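PDB 6NST: branched-chain-amino-acid aminotransferase from Pseudomonas aeruginosa, which probably catalyses the reversible, pyridoxal-phosphate-dependent transfer of the amino group of leucine, isoleucine or valine to 2-oxoglutarate, a step of branched-chain amino-acid biosynthesis. Local coordinates for residues Glu133-Ser145 against Phe254-Asp268. The protein carries 1 engineered substitution. Sequence-based numbering, arbitrary orientation.
Sequences EEALQQGIKVRTS and FTGTAAEVTPIREVD. With SO4 (sulfate ion), chain G.
A parallel strand pair with a beta bulge joins residues 140-145 to 262-267 in the mixed sheet of this class-IV aminotransferase. Ile140 sits beside Ile264, but Lys141 already faces Glu266, with Arg265 as the extra residue. Ile140 N donates to Pro263 O (3.1 Å) and Ile140 O receives Arg265 N; beyond the bulge, Val142 N bonds to Glu266 O and Val142 O to Asp268 N (2.8 Å). The positive phi after the short helix 134-138 suits Gly139, where a side chain would also run into Arg265 CB. Arg265 runs extended from CG to NE, which gives Gly139 O a weak hydrogen bond in the guanidinium plane, while Lys141 CG packs over one face, 3.3 Å from Arg265 NH2. Lys141 and Glu266 run side by side, a water bonding Glu266 OE2 and, weakly, Lys141 NZ.

On the apolar side, Ile140 CD1 meets the Phe254 ring at its edge, 3.8 Å from CD2, while Ile264 CD1 lies over the ring centre; Val142 CG2 touches both Phe254 CE2 and Ile264 CG2. Arg143 NH2 hydrogen-bonds Glu174 O of the second subunit. Asp268 CG lies opposite the carbonyl carbon (chi1 -62°), bringing the carboxylate to Thr144. Thr144 OG1 is modelled doubtfully short, 2.4 Å from Asp268 OD2, which Tyr247 OH also bonds; Asp268 OD1 takes Thr144 N on its syn lone pair (2.6 Å, N-H...O angle 171°).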
# COMPACT_ATOMS: atom_id res chain seq x y z
N GLU A 133 5.00 -28.77 27.52
CA GLU A 133 3.75 -29.46 27.78
C GLU A 133 2.76 -28.61 28.57
O GLU A 133 1.55 -28.73 28.35
CB GLU A 133 4.02 -30.77 28.54
CG GLU A 133 2.80 -31.68 28.67
CD GLU A 133 2.35 -32.26 27.34
OE1 GLU A 133 3.17 -32.32 26.40
OE2 GLU A 133 1.17 -32.66 27.24
N GLU A 134 3.24 -27.76 29.48
CA GLU A 134 2.35 -26.88 30.22
C GLU A 134 1.68 -25.87 29.29
O GLU A 134 0.52 -25.50 29.51
CB GLU A 134 3.11 -26.15 31.32
CG GLU A 134 3.83 -27.08 32.29
CD GLU A 134 2.88 -27.86 33.17
OE1 GLU A 134 1.71 -27.44 33.32
OE2 GLU A 134 3.30 -28.90 33.72
N ALA A 135 2.39 -25.42 28.26
CA ALA A 135 1.82 -24.52 27.27
C ALA A 135 0.85 -25.23 26.34
O ALA A 135 0.11 -24.55 25.60
CB ALA A 135 2.94 -23.88 26.45
N LEU A 136 0.81 -26.56 26.35
CA LEU A 136 -0.03 -27.31 25.43
C LEU A 136 -1.46 -27.46 25.94
O LEU A 136 -2.36 -27.76 25.14
CB LEU A 136 0.59 -28.68 25.17
CG LEU A 136 0.07 -29.55 24.02
CD1 LEU A 136 0.17 -28.83 22.68
CD2 LEU A 136 0.86 -30.85 23.99
N GLN A 137 -1.69 -27.26 27.24
CA GLN A 137 -3.01 -27.44 27.82
C GLN A 137 -3.51 -26.22 28.59
O GLN A 137 -4.65 -26.24 29.06
CB GLN A 137 -3.02 -28.66 28.75
CG GLN A 137 -2.66 -29.97 28.05
CD GLN A 137 -2.68 -31.16 28.99
OE1 GLN A 137 -2.77 -31.00 30.21
NE2 GLN A 137 -2.58 -32.36 28.43
N GLN A 138 -2.70 -25.17 28.72
CA GLN A 138 -3.09 -23.99 29.48
C GLN A 138 -3.08 -22.70 28.67
O GLN A 138 -3.74 -21.74 29.08
CB GLN A 138 -2.18 -23.81 30.70
CG GLN A 138 -2.25 -24.98 31.68
CD GLN A 138 -1.16 -24.93 32.74
OE1 GLN A 138 -0.23 -24.13 32.65
NE2 GLN A 138 -1.28 -25.80 33.74
N GLY A 139 -2.36 -22.65 27.56
CA GLY A 139 -2.36 -21.46 26.74
C GLY A 139 -1.06 -20.70 26.85
O GLY A 139 -0.39 -20.69 27.89
N ILE A 140 -0.69 -20.03 25.75
CA ILE A 140 0.54 -19.25 25.68
C ILE A 140 0.19 -17.77 25.60
O ILE A 140 -0.95 -17.38 25.32
CB ILE A 140 1.41 -19.67 24.48
CG1 ILE A 140 0.66 -19.42 23.17
CG2 ILE A 140 1.81 -21.13 24.59
CD1 ILE A 140 1.48 -19.74 21.93
N LYS A 141 1.20 -16.94 25.86
CA LYS A 141 1.08 -15.50 25.68
C LYS A 141 1.51 -15.12 24.27
O LYS A 141 2.51 -15.63 23.76
CB LYS A 141 1.94 -14.74 26.69
CG LYS A 141 1.44 -14.78 28.12
CD LYS A 141 2.36 -13.98 29.04
CE LYS A 141 2.52 -12.55 28.55
NZ LYS A 141 3.40 -11.74 29.43
N VAL A 142 0.76 -14.21 23.65
CA VAL A 142 1.00 -13.81 22.27
C VAL A 142 1.05 -12.29 22.20
O VAL A 142 0.18 -11.61 22.75
CB VAL A 142 -0.08 -14.36 21.32
CG1 VAL A 142 0.11 -13.82 19.92
CG2 VAL A 142 -0.04 -15.88 21.31
N ARG A 143 2.08 -11.76 21.53
CA ARG A 143 2.18 -10.34 21.23
C ARG A 143 2.18 -10.15 19.72
O ARG A 143 2.86 -10.89 19.00
CB ARG A 143 3.45 -9.74 21.84
CG ARG A 143 3.42 -9.63 23.35
CD ARG A 143 4.73 -9.08 23.91
NE ARG A 143 4.95 -7.69 23.52
CZ ARG A 143 4.43 -6.65 24.16
NH1 ARG A 143 3.64 -6.84 25.21
NH2 ARG A 143 4.68 -5.42 23.74
N THR A 144 1.41 -9.18 19.25
CA THR A 144 1.40 -8.88 17.82
C THR A 144 2.76 -8.33 17.40
O THR A 144 3.30 -7.42 18.03
CB THR A 144 0.30 -7.87 17.50
OG1 THR A 144 -0.97 -8.38 17.93
CG2 THR A 144 0.25 -7.60 16.00
N SER A 145 3.31 -8.90 16.33
CA SER A 145 4.64 -8.52 15.87
C SER A 145 4.62 -7.15 15.21
O SER A 145 3.71 -6.83 14.44
CB SER A 145 5.18 -9.57 14.89
OG SER A 145 6.40 -9.15 14.32
N PHE A 254 -3.05 -21.97 17.88
CA PHE A 254 -2.09 -22.10 16.80
C PHE A 254 -2.06 -23.54 16.31
O PHE A 254 -2.25 -24.48 17.09
CB PHE A 254 -0.68 -21.69 17.25
CG PHE A 254 -0.46 -20.20 17.30
CD1 PHE A 254 -0.82 -19.39 16.24
CD2 PHE A 254 0.11 -19.62 18.42
CE1 PHE A 254 -0.60 -18.03 16.28
CE2 PHE A 254 0.33 -18.25 18.47
CZ PHE A 254 -0.03 -17.46 17.39
N THR A 255 -1.80 -23.71 15.01
CA THR A 255 -1.60 -25.03 14.43
C THR A 255 -0.28 -25.06 13.68
O THR A 255 0.09 -24.09 13.01
CB THR A 255 -2.74 -25.43 13.48
OG1 THR A 255 -2.79 -24.50 12.39
CG2 THR A 255 -4.07 -25.44 14.21
N GLY A 256 0.42 -26.18 13.79
CA GLY A 256 1.69 -26.34 13.10
C GLY A 256 2.21 -27.75 13.34
O GLY A 256 1.74 -28.46 14.23
N THR A 257 3.18 -28.13 12.51
CA THR A 257 3.77 -29.46 12.65
C THR A 257 4.46 -29.62 14.00
O THR A 257 4.31 -30.66 14.66
CB THR A 257 4.75 -29.73 11.52
OG1 THR A 257 4.06 -29.71 10.26
CG2 THR A 257 5.40 -31.10 11.69
N ALA A 258 5.21 -28.61 14.43
CA ALA A 258 5.87 -28.69 15.73
C ALA A 258 4.97 -28.24 16.86
O ALA A 258 5.07 -28.77 17.98
CB ALA A 258 7.16 -27.86 15.71
N ALA A 259 4.07 -27.29 16.61
CA ALA A 259 3.18 -26.76 17.63
C ALA A 259 1.91 -27.57 17.81
O ALA A 259 1.20 -27.37 18.80
CB ALA A 259 2.81 -25.31 17.31
N GLU A 260 1.60 -28.48 16.88
CA GLU A 260 0.38 -29.28 16.92
C GLU A 260 -0.84 -28.37 17.05
O GLU A 260 -1.19 -27.66 16.10
CB GLU A 260 0.44 -30.30 18.05
CG GLU A 260 1.78 -31.02 18.12
CD GLU A 260 1.79 -32.18 19.09
OE1 GLU A 260 1.14 -33.20 18.79
OE2 GLU A 260 2.45 -32.06 20.14
N VAL A 261 -1.49 -28.37 18.21
CA VAL A 261 -2.58 -27.44 18.52
C VAL A 261 -2.21 -26.78 19.84
O VAL A 261 -2.30 -27.40 20.90
CB VAL A 261 -3.94 -28.14 18.60
CG1 VAL A 261 -5.02 -27.12 18.93
CG2 VAL A 261 -4.26 -28.86 17.30
N THR A 262 -1.79 -25.52 19.78
CA THR A 262 -1.38 -24.78 20.97
C THR A 262 -2.40 -23.71 21.29
O THR A 262 -2.58 -22.77 20.49
CB THR A 262 0.00 -24.16 20.76
OG1 THR A 262 0.97 -25.20 20.57
CG2 THR A 262 0.40 -23.32 21.97
N PRO A 263 -3.10 -23.79 22.42
CA PRO A 263 -4.10 -22.77 22.75
C PRO A 263 -3.45 -21.42 23.01
O PRO A 263 -2.28 -21.32 23.40
CB PRO A 263 -4.77 -23.31 24.02
CG PRO A 263 -4.45 -24.78 24.02
CD PRO A 263 -3.11 -24.90 23.39
N ILE A 264 -4.23 -20.37 22.81
CA ILE A 264 -3.80 -18.99 23.01
C ILE A 264 -4.71 -18.38 24.06
O ILE A 264 -5.91 -18.23 23.84
CB ILE A 264 -3.85 -18.17 21.72
CG1 ILE A 264 -2.93 -18.77 20.65
CG2 ILE A 264 -3.48 -16.72 21.99
CD1 ILE A 264 -3.15 -18.19 19.27
N ARG A 265 -4.13 -18.01 25.21
CA ARG A 265 -4.94 -17.45 26.29
C ARG A 265 -4.91 -15.93 26.33
O ARG A 265 -5.83 -15.33 26.91
CB ARG A 265 -4.47 -18.00 27.64
CG ARG A 265 -3.05 -17.65 28.01
CD ARG A 265 -2.71 -18.17 29.39
NE ARG A 265 -1.31 -17.93 29.73
CZ ARG A 265 -0.86 -16.83 30.32
NH1 ARG A 265 -1.70 -15.86 30.65
NH2 ARG A 265 0.43 -16.70 30.59
N GLU A 266 -3.91 -15.29 25.73
CA GLU A 266 -3.74 -13.85 25.85
C GLU A 266 -3.08 -13.31 24.59
O GLU A 266 -2.14 -13.92 24.07
CB GLU A 266 -2.90 -13.49 27.08
CG GLU A 266 -2.94 -12.02 27.46
CD GLU A 266 -1.82 -11.64 28.41
OE1 GLU A 266 -0.64 -11.87 28.05
OE2 GLU A 266 -2.11 -11.13 29.50
N VAL A 267 -3.56 -12.18 24.10
CA VAL A 267 -3.01 -11.51 22.93
C VAL A 267 -2.87 -10.03 23.25
O VAL A 267 -3.88 -9.36 23.53
CB VAL A 267 -3.88 -11.71 21.68
CG1 VAL A 267 -3.25 -11.01 20.48
CG2 VAL A 267 -4.08 -13.19 21.38
N ASP A 268 -1.64 -9.52 23.20
CA ASP A 268 -1.36 -8.11 23.44
C ASP A 268 -1.93 -7.65 24.78
O ASP A 268 -2.49 -6.56 24.91
CB ASP A 268 -1.89 -7.24 22.30
CG ASP A 268 -1.23 -7.55 20.98
OD1 ASP A 268 -0.07 -8.01 21.00
OD2 ASP A 268 -1.87 -7.34 19.92
S SO4 G . 2.73 -26.80 8.99
O1 SO4 G . 2.62 -27.27 7.62
O2 SO4 G . 3.94 -27.34 9.60
O3 SO4 G . 2.78 -25.34 9.01
O4 SO4 G . 1.56 -27.25 9.75
O HOH W 1 0.57 -10.56 30.29
O HOH W 2 0.04 -10.84 25.61